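Long-range contact in heroin esterase (Rhodococcus sp., PDB 1LZL), which probably hydrolyses the acetyl ester groups of heroin, as an acetyl esterase of the alpha/beta hydrolase fold: residues P189-T201 / W209-L222. Residues are numbered along the deposited sequence; the frame is centred on the assembly and turned at random.
Sequences PELDDRLETVSMT and WHRPNAILSWKYYL
R211 ties its helix to L195 in the loop and to M200 in the short helix 198-202 through a single nitrogen: NH1 donates to L195 O and M200 O, both at 2.9 Å and close to the guanidinium plane. Both bonds are nearly straight (171° and 165°), yet NH1 stands above the carbonyl plane of M200 and is only slightly tilted from that of L195. Extended to NE, with CG anti to the backbone N (chi1 -173°), the arginine lays CG and CD alongside M200 O, while NH2 donates to a water that bonds R194 O. With an alanine here, the carbonyls of L195 and M200 would probably lose the donor they share, and the start of helix 198-202 would be less firmly held to helix 211-222. A second polar cluster centres on E190: OE2 lies 2.7 Å from S217 OG, which also has G89 O as a partner; a water links the same oxygen to W209 NE1. In this alpha/beta hydrolase, segment 189-201 follows strand 183-187 of the central sheet and leads toward helix 211-222, and E190 touches the probable nucleophile elbow around S160. The W218 indole is sandwiched: D193 CA makes a CH-pi contact over the five-membered ring, 3.5 Å from its centroid, and E190 OE2 lies over the opposite face, its carboxylate nearly perpendicular to the ring. E190 OE2 comes within 3.3 Å of W218 NE1 at an angle too poor for a hydrogen bond; NE1 donates to a water that bonds D192 O, while the D193 carboxylate turns to R242 and Y226. L195 spreads its two methyls over the helix, CD1 pressing tightly on I215 CG1 at 3.5 Å and CD2 resting against both A214 CB and W218 CD1. The bent chain of M200 brings SD and CE against A214 CB, each at 3.6 Å.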
loop_
_atom_site.group_PDB
_atom_site.type_symbol
_atom_site.label_atom_id
_atom_site.label_comp_id
_atom_site.label_asym_id
_atom_site.label_seq_id
_atom_site.Cartn_x
_atom_site.Cartn_y
_atom_site.Cartn_z
ATOM N N PRO A 189 4.276 5.089 -0.828
ATOM C CA PRO A 189 4.891 3.817 -0.435
ATOM C C PRO A 189 6.088 3.927 0.492
ATOM O O PRO A 189 6.858 4.899 0.385
ATOM C CB PRO A 189 5.367 3.244 -1.806
ATOM C CG PRO A 189 5.598 4.468 -2.655
ATOM C CD PRO A 189 4.462 5.405 -2.267
ATOM N N GLU A 190 6.312 2.932 1.352
ATOM C CA GLU A 190 7.442 2.771 2.261
ATOM C C GLU A 190 8.378 1.754 1.624
ATOM O O GLU A 190 8.093 0.545 1.621
ATOM C CB GLU A 190 6.925 2.314 3.619
ATOM C CG GLU A 190 8.011 2.128 4.672
ATOM C CD GLU A 190 7.455 1.726 6.021
ATOM O OE1 GLU A 190 6.246 1.505 6.170
ATOM O OE2 GLU A 190 8.307 1.636 6.943
ATOM N N LEU A 191 9.500 2.256 1.057
ATOM C CA LEU A 191 10.301 1.468 0.100
ATOM C C LEU A 191 11.757 1.237 0.503
ATOM O O LEU A 191 12.399 0.328 0.012
ATOM C CB LEU A 191 10.310 2.166 -1.267
ATOM C CG LEU A 191 8.959 2.300 -1.982
ATOM C CD1 LEU A 191 9.064 3.329 -3.103
ATOM C CD2 LEU A 191 8.482 0.952 -2.489
ATOM N N ASP A 192 12.287 2.118 1.377
ATOM C CA ASP A 192 13.747 2.119 1.596
ATOM C C ASP A 192 14.082 2.142 3.072
ATOM O O ASP A 192 13.711 3.105 3.746
ATOM C CB ASP A 192 14.293 3.386 0.896
ATOM C CG ASP A 192 15.806 3.384 0.753
ATOM O OD1 ASP A 192 16.430 2.582 1.500
ATOM O OD2 ASP A 192 16.372 4.149 -0.048
ATOM N N ASP A 193 14.741 1.100 3.579
ATOM C CA ASP A 193 15.024 1.021 5.016
ATOM C C ASP A 193 16.178 1.932 5.403
ATOM O O ASP A 193 16.408 2.081 6.603
ATOM C CB ASP A 193 15.373 -0.420 5.413
ATOM C CG ASP A 193 16.587 -0.896 4.646
ATOM O OD1 ASP A 193 16.579 -0.959 3.407
ATOM O OD2 ASP A 193 17.584 -1.195 5.343
ATOM N N ARG A 194 16.884 2.484 4.437
ATOM C CA ARG A 194 18.160 3.154 4.779
ATOM C C ARG A 194 17.922 4.521 5.361
ATOM O O ARG A 194 18.853 5.048 6.027
ATOM C CB ARG A 194 19.031 3.225 3.529
ATOM C CG ARG A 194 19.493 1.851 3.124
ATOM C CD ARG A 194 20.050 1.780 1.737
ATOM N NE ARG A 194 19.092 2.161 0.703
ATOM C CZ ARG A 194 19.319 2.129 -0.598
ATOM N NH1 ARG A 194 20.475 1.725 -1.114
ATOM N NH2 ARG A 194 18.340 2.505 -1.417
ATOM N N LEU A 195 16.796 5.171 5.188
ATOM C CA LEU A 195 16.484 6.446 5.876
ATOM C C LEU A 195 17.512 7.537 5.577
ATOM O O LEU A 195 17.845 8.321 6.471
ATOM C CB LEU A 195 16.256 6.232 7.391
ATOM C CG LEU A 195 15.416 4.996 7.766
ATOM C CD1 LEU A 195 15.124 4.950 9.274
ATOM C CD2 LEU A 195 14.115 4.944 6.985
ATOM N N GLU A 196 17.976 7.556 4.319
ATOM C CA GLU A 196 19.054 8.513 3.967
ATOM C C GLU A 196 18.638 9.627 3.048
ATOM O O GLU A 196 19.437 10.532 2.762
ATOM C CB GLU A 196 20.222 7.754 3.318
ATOM C CG GLU A 196 19.969 7.003 2.003
ATOM C CD GLU A 196 21.049 5.990 1.672
ATOM O OE1 GLU A 196 22.015 5.789 2.463
ATOM O OE2 GLU A 196 20.989 5.346 0.594
ATOM N N THR A 197 17.394 9.618 2.582
ATOM C CA THR A 197 16.922 10.750 1.793
ATOM C C THR A 197 16.790 12.004 2.644
ATOM O O THR A 197 16.632 11.971 3.871
ATOM C CB THR A 197 15.548 10.399 1.168
ATOM O OG1 THR A 197 14.661 10.111 2.255
ATOM C CG2 THR A 197 15.646 9.223 0.224
ATOM N N VAL A 198 16.766 13.156 1.950
ATOM C CA VAL A 198 16.535 14.410 2.702
ATOM C C VAL A 198 15.217 14.390 3.442
ATOM O O VAL A 198 15.167 14.813 4.635
ATOM C CB VAL A 198 16.562 15.627 1.760
ATOM C CG1 VAL A 198 16.188 16.908 2.498
ATOM C CG2 VAL A 198 17.952 15.732 1.150
ATOM N N SER A 199 14.106 13.938 2.846
ATOM C CA SER A 199 12.862 13.981 3.628
ATOM C C SER A 199 12.966 13.101 4.881
ATOM O O SER A 199 12.333 13.425 5.880
ATOM C CB SER A 199 11.671 13.646 2.745
ATOM O OG SER A 199 11.784 12.359 2.107
ATOM N N MET A 200 13.721 12.008 4.719
ATOM C CA MET A 200 13.812 11.086 5.870
ATOM C C MET A 200 14.736 11.664 6.934
ATOM O O MET A 200 14.518 11.356 8.138
ATOM C CB MET A 200 14.281 9.736 5.405
ATOM C CG MET A 200 13.760 8.447 5.910
ATOM S SD MET A 200 12.363 8.398 6.994
ATOM C CE MET A 200 11.198 7.468 5.992
ATOM N N THR A 201 15.741 12.453 6.561
ATOM C CA THR A 201 16.568 13.070 7.614
ATOM C C THR A 201 15.892 14.307 8.219
ATOM O O THR A 201 16.214 14.575 9.393
ATOM C CB THR A 201 17.960 13.504 7.115
ATOM O OG1 THR A 201 17.845 14.513 6.095
ATOM C CG2 THR A 201 18.750 12.324 6.526
ATOM N N TRP A 209 3.544 10.189 10.250
ATOM C CA TRP A 209 4.783 9.466 9.990
ATOM C C TRP A 209 5.929 10.464 10.088
ATOM O O TRP A 209 5.739 11.625 9.722
ATOM C CB TRP A 209 4.806 8.797 8.625
ATOM C CG TRP A 209 5.668 7.547 8.550
ATOM C CD1 TRP A 209 6.757 7.296 7.788
ATOM C CD2 TRP A 209 5.444 6.345 9.328
ATOM N NE1 TRP A 209 7.253 6.020 8.013
ATOM C CE2 TRP A 209 6.451 5.446 8.954
ATOM C CE3 TRP A 209 4.466 6.034 10.280
ATOM C CZ2 TRP A 209 6.530 4.155 9.525
ATOM C CZ3 TRP A 209 4.557 4.745 10.848
ATOM C CH2 TRP A 209 5.564 3.850 10.476
ATOM N N HIS A 210 7.058 9.938 10.504
ATOM C CA HIS A 210 8.216 10.761 10.857
ATOM C C HIS A 210 9.378 9.818 11.027
ATOM O O HIS A 210 9.210 8.573 11.113
ATOM C CB HIS A 210 7.939 11.628 12.084
ATOM C CG HIS A 210 7.361 10.889 13.261
ATOM N ND1 HIS A 210 6.142 11.220 13.818
ATOM C CD2 HIS A 210 7.851 9.815 13.945
ATOM C CE1 HIS A 210 5.919 10.373 14.815
ATOM N NE2 HIS A 210 6.941 9.541 14.900
ATOM N N ARG A 211 10.576 10.392 11.124
ATOM C CA ARG A 211 11.762 9.565 11.190
ATOM C C ARG A 211 11.736 8.606 12.400
ATOM O O ARG A 211 12.072 7.421 12.219
ATOM C CB ARG A 211 12.978 10.473 11.196
ATOM C CG ARG A 211 14.270 9.647 11.084
ATOM C CD ARG A 211 15.462 10.605 11.183
ATOM N NE ARG A 211 16.674 9.779 11.183
ATOM C CZ ARG A 211 17.225 9.330 10.067
ATOM N NH1 ARG A 211 16.732 9.605 8.862
ATOM N NH2 ARG A 211 18.316 8.574 10.103
ATOM N N PRO A 212 11.367 8.988 13.598
ATOM C CA PRO A 212 11.271 8.002 14.683
ATOM C C PRO A 212 10.368 6.827 14.357
ATOM O O PRO A 212 10.775 5.667 14.637
ATOM C CB PRO A 212 10.729 8.828 15.872
ATOM C CG PRO A 212 11.295 10.181 15.595
ATOM C CD PRO A 212 11.101 10.367 14.105
ATOM N N ASN A 213 9.183 7.053 13.799
ATOM C CA ASN A 213 8.362 5.894 13.409
ATOM C C ASN A 213 9.015 5.065 12.319
ATOM O O ASN A 213 8.870 3.824 12.322
ATOM C CB ASN A 213 6.952 6.333 12.974
ATOM C CG ASN A 213 5.974 6.490 14.104
ATOM O OD1 ASN A 213 6.320 6.128 15.269
ATOM N ND2 ASN A 213 4.763 6.960 13.848
ATOM N N ALA A 214 9.686 5.706 11.351
ATOM C CA ALA A 214 10.341 4.980 10.262
ATOM C C ALA A 214 11.372 3.995 10.776
ATOM O O ALA A 214 11.433 2.822 10.383
ATOM C CB ALA A 214 10.979 5.968 9.251
ATOM N N ILE A 215 12.203 4.435 11.769
ATOM C CA ILE A 215 13.216 3.543 12.318
ATOM C C ILE A 215 12.574 2.309 12.947
ATOM O O ILE A 215 13.001 1.189 12.734
ATOM C CB ILE A 215 14.069 4.301 13.372
ATOM C CG1 ILE A 215 14.911 5.408 12.708
ATOM C CG2 ILE A 215 14.878 3.332 14.214
ATOM C CD1 ILE A 215 15.446 6.461 13.694
ATOM N N LEU A 216 11.557 2.541 13.761
ATOM C CA LEU A 216 10.881 1.468 14.491
ATOM C C LEU A 216 10.174 0.552 13.498
ATOM O O LEU A 216 10.178 -0.698 13.679
ATOM C CB LEU A 216 9.862 2.013 15.499
ATOM C CG LEU A 216 10.448 2.478 16.860
ATOM C CD1 LEU A 216 11.897 2.868 16.712
ATOM C CD2 LEU A 216 9.543 3.538 17.424
ATOM N N SER A 217 9.612 1.095 12.441
ATOM C CA SER A 217 8.847 0.271 11.472
ATOM C C SER A 217 9.762 -0.709 10.789
ATOM O O SER A 217 9.467 -1.907 10.709
ATOM C CB SER A 217 8.214 1.221 10.468
ATOM O OG SER A 217 7.664 0.598 9.303
ATOM N N TRP A 218 10.917 -0.246 10.294
ATOM C CA TRP A 218 11.798 -1.210 9.628
ATOM C C TRP A 218 12.405 -2.211 10.595
ATOM O O TRP A 218 12.653 -3.355 10.252
ATOM C CB TRP A 218 12.887 -0.460 8.858
ATOM C CG TRP A 218 12.316 0.159 7.589
ATOM C CD1 TRP A 218 11.983 1.493 7.376
ATOM C CD2 TRP A 218 12.032 -0.548 6.387
ATOM N NE1 TRP A 218 11.497 1.655 6.076
ATOM C CE2 TRP A 218 11.519 0.406 5.472
ATOM C CE3 TRP A 218 12.130 -1.884 5.980
ATOM C CZ2 TRP A 218 11.129 0.065 4.186
ATOM C CZ3 TRP A 218 11.747 -2.240 4.683
ATOM C CH2 TRP A 218 11.250 -1.262 3.791
ATOM N N LYS A 219 12.686 -1.769 11.826
ATOM C CA LYS A 219 13.209 -2.705 12.842
ATOM C C LYS A 219 12.186 -3.786 13.154
ATOM O O LYS A 219 12.538 -4.971 13.204
ATOM C CB LYS A 219 13.625 -1.916 14.085
ATOM C CG LYS A 219 14.236 -2.757 15.206
ATOM C CD LYS A 219 15.368 -3.574 14.592
ATOM C CE LYS A 219 16.190 -4.391 15.575
ATOM N NZ LYS A 219 17.399 -4.914 14.893
ATOM N N TYR A 220 10.918 -3.450 13.360
ATOM C CA TYR A 220 9.889 -4.466 13.582
ATOM C C TYR A 220 9.813 -5.433 12.407
ATOM O O TYR A 220 9.703 -6.648 12.629
ATOM C CB TYR A 220 8.518 -3.809 13.748
ATOM C CG TYR A 220 8.369 -3.018 15.023
ATOM C CD1 TYR A 220 9.012 -3.413 16.191
ATOM C CD2 TYR A 220 7.562 -1.906 15.041
ATOM C CE1 TYR A 220 8.818 -2.629 17.337
ATOM C CE2 TYR A 220 7.364 -1.116 16.174
ATOM C CZ TYR A 220 8.008 -1.513 17.317
ATOM O OH TYR A 220 7.837 -0.752 18.452
ATOM N N TYR A 221 9.843 -4.896 11.188
ATOM C CA TYR A 221 9.649 -5.754 10.004
ATOM C C TYR A 221 10.824 -6.679 9.717
ATOM O O TYR A 221 10.659 -7.859 9.404
ATOM C CB TYR A 221 9.467 -4.791 8.813
ATOM C CG TYR A 221 9.112 -5.427 7.486
ATOM C CD1 TYR A 221 8.248 -6.515 7.380
ATOM C CD2 TYR A 221 9.636 -4.889 6.322
ATOM C CE1 TYR A 221 7.950 -7.050 6.130
ATOM C CE2 TYR A 221 9.347 -5.398 5.066
ATOM C CZ TYR A 221 8.486 -6.499 4.997
ATOM O OH TYR A 221 8.157 -7.038 3.750
ATOM N N LEU A 222 12.051 -6.148 9.795
ATOM C CA LEU A 222 13.210 -6.941 9.392
ATOM C C LEU A 222 13.760 -7.794 10.544
ATOM O O LEU A 222 14.452 -8.786 10.235
ATOM C CB LEU A 222 14.285 -5.997 8.851
ATOM C CG LEU A 222 13.766 -5.204 7.598
ATOM C CD1 LEU A 222 14.879 -4.334 7.047
ATOM C CD2 LEU A 222 13.217 -6.136 6.524
HETATM O O HOH W 1 9.448 4.332 6.989
HETATM O O HOH W 2 11.114 4.187 4.621
HETATM O O HOH W 3 19.834 6.661 8.377
#